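Local coordinates for methylornithine synthase PylB (Methanosarcina barkeri, PDB 3T7V), which isomerises L-lysine to (3R)-3-methyl-D-ornithine by radical SAM chemistry, using a [4Fe-4S] cluster and S-adenosylmethionine, in the biosynthesis of pyrrolysine, at residues 297-309 and 318-330. Numbering follows the deposited sequence.
Sequences VTSILPPDSQLEG and EERDRDIKSVVRR. With MD0 (5-amino-D-isoleucine), chain D.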
loop_
_atom_site.group_PDB
_atom_site.type_symbol
_atom_site.label_atom_id
_atom_site.label_comp_id
_atom_site.label_asym_id
_atom_site.label_seq_id
_atom_site.Cartn_x
_atom_site.Cartn_y
_atom_site.Cartn_z
ATOM N N VAL A 297 3.546 -8.694 1.242
ATOM C CA VAL A 297 4.437 -8.184 0.190
ATOM C C VAL A 297 3.490 -7.716 -0.962
ATOM O O VAL A 297 2.551 -8.431 -1.311
ATOM C CB VAL A 297 5.397 -9.226 -0.353
ATOM C CG1 VAL A 297 6.309 -8.656 -1.441
ATOM C CG2 VAL A 297 6.288 -9.787 0.766
ATOM N N THR A 298 3.704 -6.449 -1.383
ATOM C CA THR A 298 2.838 -5.860 -2.389
ATOM C C THR A 298 3.683 -5.338 -3.546
ATOM O O THR A 298 4.914 -5.323 -3.501
ATOM C CB THR A 298 2.010 -4.693 -1.798
ATOM O OG1 THR A 298 2.867 -3.562 -1.523
ATOM C CG2 THR A 298 1.233 -5.120 -0.518
ATOM N N SER A 299 2.965 -4.964 -4.599
ATOM C CA SER A 299 3.615 -4.465 -5.827
ATOM C C SER A 299 4.358 -5.599 -6.545
ATOM O O SER A 299 5.339 -5.393 -7.270
ATOM C CB SER A 299 4.526 -3.251 -5.633
ATOM O OG SER A 299 4.358 -2.353 -6.803
ATOM N N ILE A 300 3.858 -6.828 -6.334
ATOM C CA ILE A 300 4.332 -7.999 -7.082
ATOM C C ILE A 300 3.589 -7.938 -8.411
ATOM O O ILE A 300 2.381 -7.798 -8.452
ATOM C CB ILE A 300 3.977 -9.299 -6.338
ATOM C CG1 ILE A 300 4.520 -9.238 -4.890
ATOM C CG2 ILE A 300 4.539 -10.462 -7.150
ATOM C CD1 ILE A 300 4.123 -10.487 -4.097
ATOM N N LEU A 301 4.290 -8.065 -9.520
ATOM C CA LEU A 301 3.599 -8.015 -10.802
ATOM C C LEU A 301 3.281 -9.384 -11.328
ATOM O O LEU A 301 3.970 -10.375 -11.001
ATOM C CB LEU A 301 4.487 -7.311 -11.827
ATOM C CG LEU A 301 4.758 -5.833 -11.463
ATOM C CD1 LEU A 301 5.692 -5.138 -12.459
ATOM C CD2 LEU A 301 3.504 -4.968 -11.381
ATOM N N PRO A 302 2.215 -9.468 -12.165
ATOM C CA PRO A 302 1.898 -10.690 -12.873
ATOM C C PRO A 302 3.166 -11.178 -13.640
ATOM O O PRO A 302 4.024 -10.340 -14.041
ATOM C CB PRO A 302 0.823 -10.193 -13.868
ATOM C CG PRO A 302 0.111 -9.089 -13.169
ATOM C CD PRO A 302 1.330 -8.368 -12.564
ATOM N N PRO A 303 3.294 -12.522 -13.813
ATOM C CA PRO A 303 4.413 -13.160 -14.533
ATOM C C PRO A 303 4.558 -12.560 -15.951
ATOM O O PRO A 303 3.570 -12.513 -16.687
ATOM C CB PRO A 303 3.997 -14.636 -14.597
ATOM C CG PRO A 303 3.149 -14.880 -13.402
ATOM C CD PRO A 303 2.456 -13.528 -13.109
ATOM N N ASP A 304 5.784 -12.171 -16.322
ATOM C CA ASP A 304 6.081 -11.288 -17.462
ATOM C C ASP A 304 5.663 -9.920 -17.026
ATOM O O ASP A 304 6.301 -9.292 -16.190
ATOM C CB ASP A 304 5.326 -11.685 -18.743
ATOM C CG ASP A 304 4.671 -10.475 -19.442
ATOM O OD1 ASP A 304 5.427 -9.583 -19.897
ATOM O OD2 ASP A 304 3.425 -10.464 -19.591
ATOM N N SER A 305 4.556 -9.497 -17.595
ATOM C CA SER A 305 3.997 -8.234 -17.417
ATOM C C SER A 305 4.881 -7.053 -17.852
ATOM O O SER A 305 6.025 -6.890 -17.429
ATOM C CB SER A 305 3.516 -8.105 -15.972
ATOM O OG SER A 305 2.486 -7.218 -15.982
ATOM N N GLN A 306 4.325 -6.244 -18.716
ATOM C CA GLN A 306 4.837 -4.930 -19.041
ATOM C C GLN A 306 4.121 -3.939 -18.142
ATOM O O GLN A 306 4.235 -2.727 -18.308
ATOM C CB GLN A 306 4.440 -4.620 -20.463
ATOM C CG GLN A 306 3.070 -5.217 -20.779
ATOM C CD GLN A 306 2.545 -4.880 -22.160
ATOM O OE1 GLN A 306 1.794 -3.912 -22.315
ATOM N NE2 GLN A 306 2.920 -5.678 -23.173
ATOM N N LEU A 307 3.294 -4.439 -17.208
ATOM C CA LEU A 307 2.484 -3.498 -16.382
ATOM C C LEU A 307 3.388 -2.674 -15.501
ATOM O O LEU A 307 4.491 -3.076 -15.130
ATOM C CB LEU A 307 1.496 -4.243 -15.467
ATOM C CG LEU A 307 0.369 -5.017 -16.231
ATOM C CD1 LEU A 307 -0.517 -5.757 -15.254
ATOM C CD2 LEU A 307 -0.444 -4.059 -17.083
ATOM N N GLU A 308 2.892 -1.519 -15.106
ATOM C CA GLU A 308 3.720 -0.566 -14.282
ATOM C C GLU A 308 3.396 -0.671 -12.792
ATOM O O GLU A 308 2.333 -1.185 -12.366
ATOM C CB GLU A 308 3.436 0.870 -14.797
ATOM C CG GLU A 308 4.078 0.967 -16.220
ATOM C CD GLU A 308 3.888 2.188 -17.011
ATOM O OE1 GLU A 308 3.417 3.190 -16.450
ATOM O OE2 GLU A 308 4.258 2.121 -18.245
ATOM N N GLY A 309 4.355 -0.248 -11.975
ATOM C CA GLY A 309 4.094 0.101 -10.558
ATOM C C GLY A 309 3.656 1.579 -10.543
ATOM O O GLY A 309 3.323 2.181 -11.562
ATOM N N GLU A 318 17.277 -2.513 -16.985
ATOM C CA GLU A 318 16.968 -3.228 -18.208
ATOM C C GLU A 318 16.049 -4.405 -17.907
ATOM O O GLU A 318 15.274 -4.811 -18.763
ATOM C CB GLU A 318 18.216 -3.660 -18.999
ATOM C CG GLU A 318 17.883 -3.849 -20.481
ATOM C CD GLU A 318 19.045 -4.320 -21.340
ATOM O OE1 GLU A 318 18.783 -5.014 -22.354
ATOM O OE2 GLU A 318 20.209 -3.994 -21.021
ATOM N N GLU A 319 16.104 -4.914 -16.675
ATOM C CA GLU A 319 15.319 -6.102 -16.276
ATOM C C GLU A 319 14.723 -5.846 -14.880
ATOM O O GLU A 319 15.462 -5.476 -13.966
ATOM C CB GLU A 319 16.186 -7.355 -16.183
ATOM C CG GLU A 319 16.984 -7.667 -17.445
ATOM C CD GLU A 319 16.114 -8.135 -18.612
ATOM O OE1 GLU A 319 15.026 -8.691 -18.353
ATOM O OE2 GLU A 319 16.518 -7.958 -19.789
ATOM N N ARG A 320 13.402 -6.022 -14.710
ATOM C CA ARG A 320 12.790 -5.825 -13.421
ATOM C C ARG A 320 12.669 -7.233 -12.787
ATOM O O ARG A 320 12.619 -8.217 -13.525
ATOM C CB ARG A 320 11.396 -5.216 -13.620
ATOM C CG ARG A 320 11.436 -3.826 -14.211
ATOM C CD ARG A 320 10.005 -3.260 -14.071
ATOM N NE ARG A 320 9.044 -4.028 -14.866
ATOM C CZ ARG A 320 7.737 -3.773 -14.943
ATOM N NH1 ARG A 320 7.243 -2.756 -14.285
ATOM N NH2 ARG A 320 6.936 -4.533 -15.707
ATOM N N ASP A 321 12.622 -7.316 -11.450
ATOM C CA ASP A 321 12.577 -8.565 -10.681
ATOM C C ASP A 321 11.421 -8.268 -9.684
ATOM O O ASP A 321 11.581 -7.766 -8.580
ATOM C CB ASP A 321 13.902 -8.679 -9.921
ATOM C CG ASP A 321 14.048 -9.962 -9.132
ATOM O OD1 ASP A 321 13.228 -10.866 -9.345
ATOM O OD2 ASP A 321 15.009 -10.056 -8.310
ATOM N N ARG A 322 10.216 -8.596 -10.133
ATOM C CA ARG A 322 8.951 -8.243 -9.478
ATOM C C ARG A 322 8.038 -9.480 -9.417
ATOM O O ARG A 322 6.877 -9.301 -9.035
ATOM C CB ARG A 322 8.209 -7.160 -10.308
ATOM C CG ARG A 322 8.895 -5.808 -10.418
ATOM C CD ARG A 322 8.360 -5.020 -9.280
ATOM N NE ARG A 322 8.614 -3.578 -9.467
ATOM C CZ ARG A 322 7.802 -2.592 -9.065
ATOM N NH1 ARG A 322 6.680 -2.872 -8.396
ATOM N NH2 ARG A 322 8.137 -1.332 -9.309
ATOM N N ASP A 323 8.490 -10.705 -9.693
ATOM C CA ASP A 323 7.497 -11.798 -9.859
ATOM C C ASP A 323 7.417 -12.582 -8.556
ATOM O O ASP A 323 8.337 -12.593 -7.724
ATOM C CB ASP A 323 7.913 -12.716 -10.984
ATOM C CG ASP A 323 9.279 -13.229 -10.748
ATOM O OD1 ASP A 323 9.309 -14.374 -10.237
ATOM O OD2 ASP A 323 10.291 -12.456 -10.977
ATOM N N ILE A 324 6.280 -13.216 -8.379
ATOM C CA ILE A 324 6.028 -14.012 -7.176
ATOM C C ILE A 324 7.075 -15.119 -6.915
ATOM O O ILE A 324 7.422 -15.346 -5.775
ATOM C CB ILE A 324 4.585 -14.543 -7.156
ATOM C CG1 ILE A 324 4.222 -14.993 -5.761
ATOM C CG2 ILE A 324 4.396 -15.604 -8.206
ATOM C CD1 ILE A 324 2.749 -15.465 -5.684
ATOM N N LYS A 325 7.545 -15.777 -7.959
ATOM C CA LYS A 325 8.485 -16.875 -7.726
ATOM C C LYS A 325 9.815 -16.289 -7.105
ATOM O O LYS A 325 10.414 -16.924 -6.190
ATOM C CB LYS A 325 8.718 -17.644 -9.034
ATOM C CG LYS A 325 7.517 -18.447 -9.518
ATOM C CD LYS A 325 8.012 -19.155 -10.801
ATOM C CE LYS A 325 6.948 -19.538 -11.815
ATOM N NZ LYS A 325 6.320 -20.847 -11.504
ATOM N N SER A 326 10.246 -15.082 -7.531
ATOM C CA SER A 326 11.476 -14.489 -6.948
ATOM C C SER A 326 11.206 -14.046 -5.531
ATOM O O SER A 326 12.083 -14.134 -4.678
ATOM C CB SER A 326 12.023 -13.309 -7.722
ATOM O OG SER A 326 12.184 -13.666 -9.033
ATOM N N VAL A 327 10.022 -13.470 -5.293
ATOM C CA VAL A 327 9.640 -13.142 -3.922
ATOM C C VAL A 327 9.644 -14.358 -2.992
ATOM O O VAL A 327 10.249 -14.289 -1.905
ATOM C CB VAL A 327 8.233 -12.481 -3.871
ATOM C CG1 VAL A 327 7.682 -12.354 -2.424
ATOM C CG2 VAL A 327 8.260 -11.073 -4.478
ATOM N N VAL A 328 9.044 -15.478 -3.422
ATOM C CA VAL A 328 8.940 -16.630 -2.532
ATOM C C VAL A 328 10.335 -17.220 -2.293
ATOM O O VAL A 328 10.616 -17.684 -1.178
ATOM C CB VAL A 328 7.938 -17.644 -3.104
ATOM C CG1 VAL A 328 8.015 -18.957 -2.299
ATOM C CG2 VAL A 328 6.511 -17.105 -3.054
ATOM N N ARG A 329 11.172 -17.219 -3.323
ATOM C CA ARG A 329 12.590 -17.712 -3.177
ATOM C C ARG A 329 13.269 -16.892 -2.098
ATOM O O ARG A 329 13.985 -17.453 -1.251
ATOM C CB ARG A 329 13.336 -17.547 -4.510
ATOM C CG ARG A 329 14.848 -17.808 -4.432
ATOM C CD ARG A 329 15.552 -17.775 -5.802
ATOM N NE ARG A 329 17.005 -17.941 -5.647
ATOM C CZ ARG A 329 17.904 -17.909 -6.639
ATOM N NH1 ARG A 329 19.195 -18.085 -6.364
ATOM N NH2 ARG A 329 17.524 -17.697 -7.902
ATOM N N ARG A 330 13.115 -15.541 -2.158
ATOM C CA ARG A 330 13.804 -14.714 -1.182
ATOM C C ARG A 330 13.185 -14.947 0.229
ATOM O O ARG A 330 13.926 -14.947 1.222
ATOM C CB ARG A 330 13.770 -13.222 -1.582
ATOM C CG ARG A 330 14.570 -12.314 -0.661
ATOM C CD ARG A 330 16.088 -12.522 -0.798
ATOM N NE ARG A 330 16.425 -12.316 -2.204
ATOM C CZ ARG A 330 16.919 -11.177 -2.711
ATOM N NH1 ARG A 330 17.132 -10.127 -1.921
ATOM N NH2 ARG A 330 17.185 -11.084 -4.014
HETATM C C MD0 D . 2.147 -0.961 -3.973
HETATM N N MD0 D . 2.630 -0.257 -6.246
HETATM O O MD0 D . 1.545 -1.782 -3.251
HETATM C CA MD0 D . 1.570 -0.599 -5.303
HETATM C CB MD0 D . 0.575 0.592 -5.160
HETATM C CD MD0 D . -1.897 0.955 -4.490
HETATM N NE MD0 D . -2.978 0.397 -3.687
HETATM C CG MD0 D . -0.639 0.110 -4.312
HETATM C CG2 MD0 D . 1.191 1.859 -4.514
HETATM O OXT MD0 D . 3.212 -0.423 -3.642
HETATM O O HOH W 1 4.281 -12.953 -10.392
HETATM O O HOH W 2 8.797 -7.408 -15.342
#
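Arg-322 reaches across to Ser-299 at the C-terminal end of strand 296-300, where the loop leading to helix 324-334 borders the substrate pocket of this radical SAM TIM-barrel. With its chain bent about CB-CG (chi2 -91°), the arginine lays NH1 in the carbonyl plane of Ser-299, on a lone pair of O at 3.1 Å; a weak second bond from NH1 goes to Ser-299 OG. Asp-314 at NE and Asp-279 at NH2 complete the guanidinium by salt bridges, so all three nitrogens are engaged. Ser-299 OG also accepts from the amino group of 5-amino-D-isoleucine (OG to N 2.8 Å), while Thr-298 OG1 donates to the ligand's carboxylate O; Arg-322 is therefore a second-shell residue that probably helps to position Ser-299. At the strand's exit Leu-301 N donates to Arg-322 O (2.9 Å), and a water links Leu-301 O to Ile-324 N, in the first turn of the helix. Asp-323 caps that helix, OD1 accepting from Ser-326 N from above the carboxylate plane. Between strand and helix, Ile-300 CG1 packs on Val-327 CG2, and Val-297 meets Val-327 tip to tip through their CG1 methyls. Farther along the loop, Ser-305 OG accepts from Leu-307 N in an ST turn, and Ser-305 O takes a weak bond from Arg-320 NH2. Leu-301 CD1 lies over one face of the Arg-320 guanidinium, off-centre, 3.5 Å from CZ. At the group's edge, NH1 and NH2 of Arg-320 grip Leu-307 O end-on, each 2.9 Å from that single oxygen, which lies in the guanidinium plane.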